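Local atomic coordinates of putative NADPH-dependent oxidoreductase (Desulfitobacterium hafniense DCB-2, PDB entry 3DB2), a protein that probably catalyses NAD(P)H-dependent oxidation or reduction of a small-molecule substrate, as a two-domain member of the GFO/IDH/MocA oxidoreductase family. Residues I187-V200 with E321-V334. Numbering follows the deposited sequence.
Sequences IDNLQFLLGPVARV and EIGAEASLRNLAVV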
loop_
_atom_site.group_PDB
_atom_site.type_symbol
_atom_site.label_atom_id
_atom_site.label_comp_id
_atom_site.label_asym_id
_atom_site.label_seq_id
_atom_site.Cartn_x
_atom_site.Cartn_y
_atom_site.Cartn_z
ATOM N N ILE C 187 -8.185 2.228 -10.452
ATOM C CA ILE C 187 -8.284 3.652 -10.721
ATOM C C ILE C 187 -9.717 4.144 -10.782
ATOM O O ILE C 187 -10.096 5.194 -10.216
ATOM C CB ILE C 187 -7.531 4.008 -12.020
ATOM C CG1 ILE C 187 -6.034 3.696 -11.809
ATOM C CG2 ILE C 187 -7.792 5.433 -12.456
ATOM C CD1 ILE C 187 -5.241 3.819 -13.084
ATOM N N ASP C 188 -10.589 3.396 -11.441
ATOM C CA ASP C 188 -12.010 3.742 -11.456
ATOM C C ASP C 188 -12.584 3.602 -10.044
ATOM O O ASP C 188 -13.310 4.533 -9.642
ATOM C CB ASP C 188 -12.793 2.895 -12.448
ATOM C CG ASP C 188 -14.220 3.441 -12.525
ATOM O OD1 ASP C 188 -14.402 4.552 -13.083
ATOM O OD2 ASP C 188 -15.106 2.745 -12.002
ATOM N N ASN C 189 -12.273 2.519 -9.337
ATOM C CA ASN C 189 -12.773 2.417 -7.966
ATOM C C ASN C 189 -12.349 3.610 -7.131
ATOM O O ASN C 189 -13.139 4.125 -6.341
ATOM C CB ASN C 189 -12.322 1.115 -7.292
ATOM C CG ASN C 189 -13.052 -0.076 -7.889
ATOM O OD1 ASN C 189 -14.122 0.075 -8.477
ATOM N ND2 ASN C 189 -12.448 -1.242 -7.701
ATOM N N LEU C 190 -11.114 4.060 -7.277
ATOM C CA LEU C 190 -10.568 5.148 -6.465
ATOM C C LEU C 190 -11.252 6.479 -6.725
ATOM O O LEU C 190 -11.546 7.258 -5.825
ATOM C CB LEU C 190 -9.061 5.288 -6.732
ATOM C CG LEU C 190 -8.209 4.183 -6.081
ATOM C CD1 LEU C 190 -6.794 4.167 -6.646
ATOM C CD2 LEU C 190 -8.186 4.383 -4.578
ATOM N N GLN C 191 -11.535 6.789 -7.992
ATOM C CA GLN C 191 -12.204 8.060 -8.287
ATOM C C GLN C 191 -13.702 7.948 -8.055
ATOM O O GLN C 191 -14.357 8.944 -7.763
ATOM C CB GLN C 191 -11.821 8.477 -9.706
ATOM C CG GLN C 191 -10.328 8.815 -9.812
ATOM C CD GLN C 191 -9.914 9.420 -11.147
ATOM O OE1 GLN C 191 -9.479 10.560 -11.260
ATOM N NE2 GLN C 191 -9.999 8.650 -12.232
ATOM N N PHE C 192 -14.280 6.752 -8.139
ATOM C CA PHE C 192 -15.656 6.532 -7.705
ATOM C C PHE C 192 -15.824 6.830 -6.217
ATOM O O PHE C 192 -16.736 7.509 -5.732
ATOM C CB PHE C 192 -16.051 5.090 -7.987
ATOM C CG PHE C 192 -17.298 4.608 -7.282
ATOM C CD1 PHE C 192 -18.514 5.211 -7.594
ATOM C CD2 PHE C 192 -17.272 3.581 -6.352
ATOM C CE1 PHE C 192 -19.668 4.790 -6.967
ATOM C CE2 PHE C 192 -18.421 3.174 -5.701
ATOM C CZ PHE C 192 -19.619 3.795 -6.023
ATOM N N LEU C 193 -14.883 6.307 -5.425
ATOM C CA LEU C 193 -14.941 6.454 -3.973
ATOM C C LEU C 193 -14.594 7.867 -3.512
ATOM O O LEU C 193 -15.307 8.381 -2.633
ATOM C CB LEU C 193 -14.009 5.432 -3.337
ATOM C CG LEU C 193 -14.348 3.950 -3.464
ATOM C CD1 LEU C 193 -13.317 3.117 -2.700
ATOM C CD2 LEU C 193 -15.768 3.681 -2.967
ATOM N N LEU C 194 -13.560 8.465 -4.085
ATOM C CA LEU C 194 -13.035 9.742 -3.617
ATOM C C LEU C 194 -13.051 10.930 -4.570
ATOM O O LEU C 194 -12.614 12.025 -4.152
ATOM C CB LEU C 194 -11.557 9.550 -3.221
ATOM C CG LEU C 194 -11.264 8.573 -2.092
ATOM C CD1 LEU C 194 -9.882 8.839 -1.539
ATOM C CD2 LEU C 194 -12.316 8.668 -0.997
ATOM N N GLY C 195 -13.504 10.814 -5.802
ATOM C CA GLY C 195 -13.463 11.936 -6.713
ATOM C C GLY C 195 -12.153 11.992 -7.503
ATOM O O GLY C 195 -11.314 11.091 -7.392
ATOM N N PRO C 196 -11.989 13.023 -8.315
ATOM C CA PRO C 196 -10.915 13.082 -9.301
ATOM C C PRO C 196 -9.505 13.233 -8.747
ATOM O O PRO C 196 -9.142 14.007 -7.854
ATOM C CB PRO C 196 -11.250 14.331 -10.149
ATOM C CG PRO C 196 -12.079 15.162 -9.230
ATOM C CD PRO C 196 -12.871 14.196 -8.414
ATOM N N VAL C 197 -8.602 12.463 -9.338
ATOM C CA VAL C 197 -7.178 12.534 -9.036
ATOM C C VAL C 197 -6.584 13.826 -9.571
ATOM O O VAL C 197 -6.930 14.248 -10.672
ATOM C CB VAL C 197 -6.468 11.316 -9.643
ATOM C CG1 VAL C 197 -4.966 11.481 -9.490
ATOM C CG2 VAL C 197 -6.971 10.026 -8.992
ATOM N N ALA C 198 -5.700 14.457 -8.807
ATOM C CA ALA C 198 -5.006 15.656 -9.257
ATOM C C ALA C 198 -3.633 15.381 -9.842
ATOM O O ALA C 198 -3.173 15.992 -10.813
ATOM C CB ALA C 198 -4.871 16.649 -8.109
ATOM N N ARG C 199 -2.868 14.496 -9.235
ATOM C CA ARG C 199 -1.505 14.197 -9.632
ATOM C C ARG C 199 -1.112 12.772 -9.240
ATOM O O ARG C 199 -1.705 12.115 -8.354
ATOM C CB ARG C 199 -0.474 15.151 -9.021
ATOM C CG ARG C 199 -0.384 15.121 -7.493
ATOM C CD ARG C 199 0.496 16.299 -7.008
ATOM N NE ARG C 199 -0.182 17.519 -7.492
ATOM C CZ ARG C 199 -1.229 18.044 -6.898
ATOM N NH1 ARG C 199 -1.740 17.539 -5.771
ATOM N NH2 ARG C 199 -1.727 19.126 -7.501
ATOM N N VAL C 200 -0.091 12.258 -9.923
ATOM C CA VAL C 200 0.396 10.906 -9.906
ATOM C C VAL C 200 1.911 10.831 -9.756
ATOM O O VAL C 200 2.567 11.650 -10.403
ATOM C CB VAL C 200 0.037 10.200 -11.246
ATOM C CG1 VAL C 200 0.437 8.734 -11.237
ATOM C CG2 VAL C 200 -1.447 10.341 -11.546
ATOM N N GLU C 321 -23.460 5.850 -15.771
ATOM C CA GLU C 321 -22.625 6.314 -14.660
ATOM C C GLU C 321 -21.218 6.692 -15.089
ATOM O O GLU C 321 -20.580 7.448 -14.357
ATOM C CB GLU C 321 -22.542 5.254 -13.555
ATOM C CG GLU C 321 -22.090 5.840 -12.221
ATOM C CD GLU C 321 -22.150 4.817 -11.104
ATOM O OE1 GLU C 321 -22.979 3.887 -11.153
ATOM O OE2 GLU C 321 -21.346 4.913 -10.166
ATOM N N ILE C 322 -20.727 6.151 -16.212
ATOM C CA ILE C 322 -19.354 6.337 -16.600
ATOM C C ILE C 322 -19.254 6.705 -18.080
ATOM O O ILE C 322 -19.126 5.812 -18.929
ATOM C CB ILE C 322 -18.449 5.105 -16.399
ATOM C CG1 ILE C 322 -18.661 4.331 -15.110
ATOM C CG2 ILE C 322 -17.007 5.571 -16.511
ATOM C CD1 ILE C 322 -17.721 3.156 -14.916
ATOM N N GLY C 323 -19.310 7.999 -18.318
ATOM C CA GLY C 323 -19.211 8.573 -19.650
ATOM C C GLY C 323 -17.784 8.627 -20.160
ATOM O O GLY C 323 -16.829 8.171 -19.521
ATOM N N ALA C 324 -17.652 9.210 -21.357
ATOM C CA ALA C 324 -16.395 9.341 -22.083
ATOM C C ALA C 324 -15.397 10.181 -21.290
ATOM O O ALA C 324 -14.223 9.835 -21.271
ATOM C CB ALA C 324 -16.603 9.970 -23.460
ATOM N N GLU C 325 -15.881 11.229 -20.638
ATOM C CA GLU C 325 -14.993 12.107 -19.876
ATOM C C GLU C 325 -14.388 11.382 -18.674
ATOM O O GLU C 325 -13.177 11.395 -18.448
ATOM C CB GLU C 325 -15.782 13.306 -19.392
ATOM C CG GLU C 325 -15.063 14.623 -19.273
ATOM C CD GLU C 325 -16.111 15.690 -18.938
ATOM O OE1 GLU C 325 -16.585 15.713 -17.780
ATOM O OE2 GLU C 325 -16.437 16.463 -19.867
ATOM N N ALA C 326 -15.255 10.760 -17.903
ATOM C CA ALA C 326 -14.915 9.997 -16.719
ATOM C C ALA C 326 -13.959 8.872 -17.113
ATOM O O ALA C 326 -12.942 8.661 -16.459
ATOM C CB ALA C 326 -16.160 9.499 -16.030
ATOM N N SER C 327 -14.279 8.165 -18.186
ATOM C CA SER C 327 -13.398 7.071 -18.623
ATOM C C SER C 327 -12.029 7.598 -19.006
ATOM O O SER C 327 -10.998 6.995 -18.683
ATOM C CB SER C 327 -14.010 6.317 -19.809
ATOM O OG SER C 327 -15.306 5.863 -19.481
ATOM N N LEU C 328 -12.049 8.738 -19.703
ATOM C CA LEU C 328 -10.824 9.408 -20.136
ATOM C C LEU C 328 -10.022 9.753 -18.880
ATOM O O LEU C 328 -8.804 9.634 -18.914
ATOM C CB LEU C 328 -11.143 10.624 -20.993
ATOM C CG LEU C 328 -9.992 11.342 -21.700
ATOM C CD1 LEU C 328 -10.496 12.052 -22.942
ATOM C CD2 LEU C 328 -9.287 12.331 -20.799
ATOM N N ARG C 329 -10.669 10.166 -17.793
ATOM C CA ARG C 329 -9.920 10.515 -16.599
ATOM C C ARG C 329 -9.204 9.289 -16.036
ATOM O O ARG C 329 -8.114 9.414 -15.495
ATOM C CB ARG C 329 -10.806 11.100 -15.508
ATOM C CG ARG C 329 -10.846 12.612 -15.422
ATOM C CD ARG C 329 -11.245 13.075 -14.032
ATOM N NE ARG C 329 -10.470 14.204 -13.539
ATOM C CZ ARG C 329 -9.347 14.166 -12.838
ATOM N NH1 ARG C 329 -8.779 13.013 -12.506
ATOM N NH2 ARG C 329 -8.786 15.315 -12.473
ATOM N N ASN C 330 -9.829 8.125 -16.181
ATOM C CA ASN C 330 -9.170 6.890 -15.715
ATOM C C ASN C 330 -7.941 6.588 -16.546
ATOM O O ASN C 330 -6.853 6.225 -16.062
ATOM C CB ASN C 330 -10.159 5.714 -15.745
ATOM C CG ASN C 330 -11.273 5.829 -14.726
ATOM O OD1 ASN C 330 -11.107 6.576 -13.762
ATOM N ND2 ASN C 330 -12.346 5.080 -14.961
ATOM N N LEU C 331 -8.031 6.713 -17.870
ATOM C CA LEU C 331 -6.881 6.495 -18.731
ATOM C C LEU C 331 -5.741 7.480 -18.444
ATOM O O LEU C 331 -4.569 7.144 -18.484
ATOM C CB LEU C 331 -7.253 6.697 -20.196
ATOM C CG LEU C 331 -6.118 6.637 -21.247
ATOM C CD1 LEU C 331 -5.446 5.269 -21.161
ATOM C CD2 LEU C 331 -6.688 6.962 -22.626
ATOM N N ALA C 332 -6.132 8.727 -18.186
ATOM C CA ALA C 332 -5.192 9.803 -17.886
ATOM C C ALA C 332 -4.339 9.481 -16.661
ATOM O O ALA C 332 -3.163 9.828 -16.605
ATOM C CB ALA C 332 -5.963 11.095 -17.669
ATOM N N VAL C 333 -4.902 8.806 -15.668
ATOM C CA VAL C 333 -4.088 8.354 -14.534
ATOM C C VAL C 333 -2.990 7.408 -15.009
ATOM O O VAL C 333 -1.825 7.504 -14.617
ATOM C CB VAL C 333 -4.972 7.718 -13.454
ATOM C CG1 VAL C 333 -4.226 7.145 -12.273
ATOM C CG2 VAL C 333 -5.945 8.783 -12.913
ATOM N N VAL C 334 -3.363 6.454 -15.883
ATOM C CA VAL C 334 -2.400 5.498 -16.404
ATOM C C VAL C 334 -1.340 6.252 -17.206
ATOM O O VAL C 334 -0.152 5.964 -17.038
ATOM C CB VAL C 334 -3.075 4.394 -17.243
ATOM C CG1 VAL C 334 -2.021 3.468 -17.860
ATOM C CG2 VAL C 334 -4.034 3.549 -16.409
#
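Arg-329 reaches from helix 324-343 across Pro-196 to the backbone of Val-197, and its chain can be followed outward; it has two conformers, and the contacts described are those of one, so the grip is not certain for all copies. Its CB comes near Gln-191 NE2, CD loosely approaches Pro-196 CB and Gln-191 OE1, and NE packs closer on Pro-196 CB. A bend at chi3 brings one face of the guanidinium against the proline, Pro-196 CB lying over its centre, 3.3 Å from Arg-329 CZ. At the tip, NH1 and NH2 grip a single atom end-on: Val-197 O lies near the guanidinium plane, 2.9 Å from Arg-329 NH1 and 2.8 Å from Arg-329 NH2. NH2 also forms a salt bridge with Glu-224. Gln-191 OE1 takes a nearly straight bond from Val-197 N (2.8 Å, 179°), in the carbonyl plane on a lone pair, and a weak one from Arg-329 NH1.

Segments 187-194 and 324-334 of the helices 183-194 and 324-343 run at 120° to each other, against the mixed sheet of the GFO/IDH/MocA C-terminal domain, whose strand 197-205 starts just past the turn at Gly-195.

The Gln-191 amide also sends NE2 weakly to Asn-330 OD1. An alanine in place of Gln-191 would probably leave Val-197 N without its acceptor and Asn-330 freer to turn. Asn-330 ND2 meanwhile donates to Asp-188 OD1 (2.8 Å) on the anti side of a carboxylate turned 81° from the amide; Asp-188 OD2 pairs with Arg-127, which also binds Glu-321 beside the Phe-192 ring. One turn before Gln-191, Ile-187 meets Val-333 tip to tip, CD1 3.6 Å from Val-333 CG1, and crosses Val-334 at about a right angle, with Ile-187 CD1 3.5 Å from Val-334 CG2.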